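Local coordinates for enterotoxin SEN variant (Staphylococcus aureus, PDB 6KRY), which probably acts as a superantigenic enterotoxin of the staphylococcal and streptococcal toxin family, pairing an OB-fold domain with a beta-grasp domain, at residues Leu7-Leu21 and Tyr189-Phe203. Numbering follows the deposited sequence.
Sequences LKKKSDIDSSKLFNL and YYDLYNIKGSVGAEF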
# COMPACT_ATOMS: atom_id res chain seq x y z
N LEU A 7 12.93 -6.57 14.67
CA LEU A 7 12.26 -5.40 14.11
C LEU A 7 13.21 -4.21 14.14
O LEU A 7 13.99 -4.07 15.07
CB LEU A 7 11.01 -5.08 14.93
CG LEU A 7 9.93 -6.16 14.91
CD1 LEU A 7 8.85 -5.74 15.87
CD2 LEU A 7 9.39 -6.35 13.49
N LYS A 8 13.13 -3.37 13.11
CA LYS A 8 13.97 -2.17 13.02
C LYS A 8 13.41 -1.09 13.96
O LYS A 8 12.23 -1.09 14.32
CB LYS A 8 14.00 -1.63 11.59
CG LYS A 8 14.42 -2.62 10.51
CD LYS A 8 15.88 -2.93 10.51
CE LYS A 8 16.24 -3.97 9.46
NZ LYS A 8 15.86 -5.34 9.90
N LYS A 9 14.28 -0.15 14.31
CA LYS A 9 13.98 0.88 15.27
C LYS A 9 13.64 2.20 14.56
O LYS A 9 14.35 2.59 13.66
CB LYS A 9 15.21 1.06 16.16
CG LYS A 9 14.91 1.22 17.63
CD LYS A 9 16.12 1.08 18.52
CE LYS A 9 16.33 2.29 19.42
NZ LYS A 9 15.05 2.89 19.91
N LYS A 10 12.58 2.89 15.01
CA LYS A 10 12.26 4.21 14.46
C LYS A 10 13.45 5.19 14.57
O LYS A 10 13.67 5.98 13.64
CB LYS A 10 11.07 4.82 15.20
CG LYS A 10 10.65 6.17 14.65
CD LYS A 10 9.48 6.75 15.39
CE LYS A 10 9.02 8.05 14.78
NZ LYS A 10 7.79 8.51 15.44
N SER A 11 14.17 5.18 15.68
CA SER A 11 15.26 6.14 15.93
C SER A 11 16.44 5.93 14.98
O SER A 11 17.30 6.78 14.90
CB SER A 11 15.70 6.10 17.34
OG SER A 11 16.22 4.82 17.65
N ASP A 12 16.49 4.82 14.24
CA ASP A 12 17.55 4.58 13.23
C ASP A 12 17.16 5.09 11.83
O ASP A 12 17.91 4.86 10.86
CB ASP A 12 17.86 3.09 13.11
CG ASP A 12 18.63 2.55 14.30
OD1 ASP A 12 19.19 3.38 15.06
OD2 ASP A 12 18.66 1.32 14.48
N ILE A 13 15.96 5.66 11.69
CA ILE A 13 15.51 6.19 10.44
C ILE A 13 15.89 7.67 10.41
O ILE A 13 15.65 8.39 11.37
CB ILE A 13 14.00 5.98 10.21
CG1 ILE A 13 13.63 4.50 10.25
CG2 ILE A 13 13.60 6.60 8.89
CD1 ILE A 13 12.18 4.26 9.99
N ASP A 14 16.57 8.06 9.33
CA ASP A 14 16.94 9.43 9.07
C ASP A 14 15.72 10.36 9.27
O ASP A 14 14.62 10.04 8.83
CB ASP A 14 17.52 9.44 7.66
CG ASP A 14 17.58 10.78 6.99
OD1 ASP A 14 18.49 11.56 7.36
OD2 ASP A 14 16.75 11.03 6.07
N SER A 15 15.90 11.51 9.92
CA SER A 15 14.80 12.41 10.15
C SER A 15 14.12 12.85 8.84
O SER A 15 12.92 12.96 8.83
CB SER A 15 15.21 13.62 10.96
OG SER A 15 15.64 13.24 12.25
N SER A 16 14.88 13.08 7.76
CA SER A 16 14.23 13.50 6.48
C SER A 16 13.28 12.42 5.95
O SER A 16 12.21 12.69 5.38
CB SER A 16 15.25 13.92 5.44
OG SER A 16 15.92 15.12 5.86
N LYS A 17 13.68 11.16 6.11
CA LYS A 17 12.86 10.06 5.69
C LYS A 17 11.56 9.99 6.51
O LYS A 17 10.52 9.73 5.97
CB LYS A 17 13.73 8.82 5.75
CG LYS A 17 13.07 7.51 5.35
CD LYS A 17 14.10 6.45 5.08
CE LYS A 17 13.55 5.04 5.08
NZ LYS A 17 14.61 4.06 4.73
N LEU A 18 11.64 10.12 7.83
CA LEU A 18 10.44 10.11 8.63
C LEU A 18 9.51 11.24 8.22
O LEU A 18 8.28 11.09 8.19
CB LEU A 18 10.82 10.27 10.11
CG LEU A 18 11.45 9.06 10.76
CD1 LEU A 18 11.80 9.38 12.20
CD2 LEU A 18 10.51 7.85 10.67
N PHE A 19 10.09 12.40 7.88
CA PHE A 19 9.29 13.54 7.45
C PHE A 19 8.50 13.22 6.16
O PHE A 19 7.30 13.50 6.02
CB PHE A 19 10.23 14.72 7.24
CG PHE A 19 9.58 16.02 6.90
CD1 PHE A 19 8.64 16.61 7.74
CD2 PHE A 19 10.00 16.74 5.80
CE1 PHE A 19 8.11 17.87 7.46
CE2 PHE A 19 9.48 18.00 5.54
CZ PHE A 19 8.50 18.54 6.34
N ASN A 20 9.18 12.64 5.18
CA ASN A 20 8.55 12.22 3.91
C ASN A 20 7.54 11.07 4.14
O ASN A 20 6.46 11.13 3.56
CB ASN A 20 9.60 11.83 2.88
CG ASN A 20 10.30 13.06 2.37
OD1 ASN A 20 11.51 13.20 2.51
ND2 ASN A 20 9.53 14.00 1.87
N LEU A 21 7.85 10.10 5.01
CA LEU A 21 6.89 9.03 5.33
C LEU A 21 5.64 9.62 6.01
O LEU A 21 4.52 9.18 5.75
CB LEU A 21 7.57 7.95 6.18
CG LEU A 21 8.57 7.10 5.41
CD1 LEU A 21 9.37 6.23 6.36
CD2 LEU A 21 7.86 6.21 4.40
N TYR A 189 4.02 -10.84 7.88
CA TYR A 189 4.04 -9.56 8.47
C TYR A 189 4.96 -8.62 7.68
O TYR A 189 5.79 -9.07 6.91
CB TYR A 189 4.44 -9.66 9.94
CG TYR A 189 5.91 -9.84 10.23
CD1 TYR A 189 6.46 -11.10 10.39
CD2 TYR A 189 6.75 -8.75 10.38
CE1 TYR A 189 7.81 -11.27 10.69
CE2 TYR A 189 8.09 -8.89 10.67
CZ TYR A 189 8.62 -10.16 10.85
OH TYR A 189 9.94 -10.29 11.16
N TYR A 190 4.72 -7.32 7.87
CA TYR A 190 5.64 -6.27 7.49
C TYR A 190 6.11 -5.54 8.75
O TYR A 190 5.34 -5.35 9.71
CB TYR A 190 4.99 -5.27 6.55
CG TYR A 190 4.54 -5.80 5.21
CD1 TYR A 190 5.35 -6.65 4.47
CD2 TYR A 190 3.35 -5.39 4.65
CE1 TYR A 190 4.94 -7.15 3.24
CE2 TYR A 190 2.94 -5.85 3.42
CZ TYR A 190 3.74 -6.73 2.70
OH TYR A 190 3.37 -7.18 1.47
N ASP A 191 7.38 -5.13 8.74
CA ASP A 191 7.93 -4.31 9.76
C ASP A 191 7.69 -2.86 9.35
O ASP A 191 8.16 -2.42 8.30
CB ASP A 191 9.41 -4.65 9.90
CG ASP A 191 10.25 -3.79 10.82
OD1 ASP A 191 9.74 -2.74 11.32
OD2 ASP A 191 11.45 -4.18 11.05
N LEU A 192 6.98 -2.11 10.20
CA LEU A 192 6.60 -0.74 9.96
C LEU A 192 7.80 0.19 9.75
O LEU A 192 7.65 1.20 9.06
CB LEU A 192 5.73 -0.21 11.11
CG LEU A 192 4.36 -0.88 11.28
CD1 LEU A 192 3.68 -0.34 12.52
CD2 LEU A 192 3.49 -0.68 10.05
N TYR A 193 8.95 -0.12 10.36
CA TYR A 193 10.10 0.78 10.31
C TYR A 193 11.16 0.23 9.37
O TYR A 193 12.28 0.72 9.38
CB TYR A 193 10.59 1.02 11.74
CG TYR A 193 9.60 1.82 12.54
CD1 TYR A 193 9.27 3.11 12.19
CD2 TYR A 193 8.96 1.27 13.64
CE1 TYR A 193 8.36 3.85 12.93
CE2 TYR A 193 8.02 1.98 14.36
CZ TYR A 193 7.72 3.28 14.01
OH TYR A 193 6.82 3.95 14.76
N ASN A 194 10.84 -0.82 8.63
CA ASN A 194 11.75 -1.41 7.66
C ASN A 194 11.33 -0.94 6.26
O ASN A 194 10.76 -1.69 5.49
CB ASN A 194 11.75 -2.94 7.69
CG ASN A 194 12.76 -3.56 6.74
OD1 ASN A 194 13.78 -2.98 6.44
ND2 ASN A 194 12.43 -4.72 6.19
N ILE A 195 11.67 0.31 5.95
CA ILE A 195 11.35 0.96 4.69
C ILE A 195 12.63 1.15 3.87
O ILE A 195 13.65 1.59 4.37
CB ILE A 195 10.67 2.31 4.93
CG1 ILE A 195 9.53 2.21 5.95
CG2 ILE A 195 10.19 2.90 3.62
CD1 ILE A 195 8.35 1.48 5.41
N LYS A 196 12.57 0.81 2.59
CA LYS A 196 13.78 0.88 1.75
C LYS A 196 13.90 2.28 1.15
O LYS A 196 12.90 2.88 0.72
CB LYS A 196 13.75 -0.21 0.68
CG LYS A 196 13.33 -1.58 1.21
CD LYS A 196 13.99 -2.07 2.52
CE LYS A 196 14.86 -3.30 2.35
NZ LYS A 196 16.13 -2.94 1.66
N GLY A 197 15.13 2.82 1.17
CA GLY A 197 15.54 4.03 0.45
C GLY A 197 15.04 5.33 1.05
O GLY A 197 14.65 5.36 2.19
N SER A 198 14.98 6.41 0.25
CA SER A 198 14.71 7.75 0.79
C SER A 198 13.59 8.51 0.07
O SER A 198 13.25 9.63 0.47
CB SER A 198 15.98 8.53 0.81
OG SER A 198 16.39 8.79 -0.51
N VAL A 199 13.00 7.94 -0.98
CA VAL A 199 11.88 8.54 -1.70
C VAL A 199 10.83 7.45 -1.98
O VAL A 199 11.11 6.27 -1.92
CB VAL A 199 12.32 9.20 -3.02
CG1 VAL A 199 13.24 10.37 -2.76
CG2 VAL A 199 13.00 8.23 -3.96
N GLY A 200 9.62 7.88 -2.33
CA GLY A 200 8.50 6.99 -2.68
C GLY A 200 8.85 5.88 -3.69
O GLY A 200 8.42 4.75 -3.50
N ALA A 201 9.61 6.19 -4.74
CA ALA A 201 10.04 5.21 -5.77
C ALA A 201 10.76 4.04 -5.13
O ALA A 201 10.81 2.95 -5.66
CB ALA A 201 10.91 5.85 -6.82
N GLU A 202 11.40 4.27 -3.98
CA GLU A 202 12.04 3.20 -3.29
C GLU A 202 11.15 2.66 -2.16
O GLU A 202 11.09 1.48 -1.98
CB GLU A 202 13.37 3.70 -2.73
CG GLU A 202 14.31 4.23 -3.81
CD GLU A 202 15.56 4.88 -3.23
OE1 GLU A 202 15.42 5.81 -2.41
OE2 GLU A 202 16.69 4.44 -3.58
N PHE A 203 10.53 3.53 -1.35
CA PHE A 203 9.72 3.11 -0.21
C PHE A 203 8.75 1.98 -0.56
O PHE A 203 8.47 1.05 0.24
CB PHE A 203 8.84 4.25 0.34
CG PHE A 203 9.52 5.49 0.88
CD1 PHE A 203 10.83 5.48 1.32
CD2 PHE A 203 8.78 6.67 1.01
CE1 PHE A 203 11.40 6.62 1.86
CE2 PHE A 203 9.37 7.82 1.53
CZ PHE A 203 10.67 7.79 1.96
O HOH W 1 9.81 -2.10 14.03
O HOH W 2 12.56 -6.23 9.94
O HOH W 3 14.71 1.42 10.94
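Y193 lays one ring face under the aliphatic start of K10, whose CB sits 3.8 Å from the ring centroid in a CH-pi contact, while CD1 of I13 meets the ring near its plane at the edge. The extended K10 chain, its CG turned away from the backbone N (chi1 -178°), runs past the phenol and delivers NZ to the carbonyls of I163, N165 and T168; the Y193 hydroxyl bonds to I163 as well. At the end of strand 188-191, D191 divides its carboxylate: OD2 takes a nearly straight bond from K8 N (2.8 Å) on its syn lone pair, and OD1 accepts Y193 N in an Asx turn. A water bridges K9 O and Y193 O. Farther along, K17 reaches out from helix 15-26, its NZ gripped by I195 O at 2.7 Å and G197 O at 2.9 Å, in the carbonyl plane of G197 but 46° out of that of I195. Beside it, L21 CD2 covers one face of F203, 3.7 Å from the ring centroid. Side-chain groups on each segment thus bond main-chain atoms of the other, supplemented by packing on two aromatic rings; the two carbonyl dipoles probably help to stabilise the K17 ammonium and tie helix to loop.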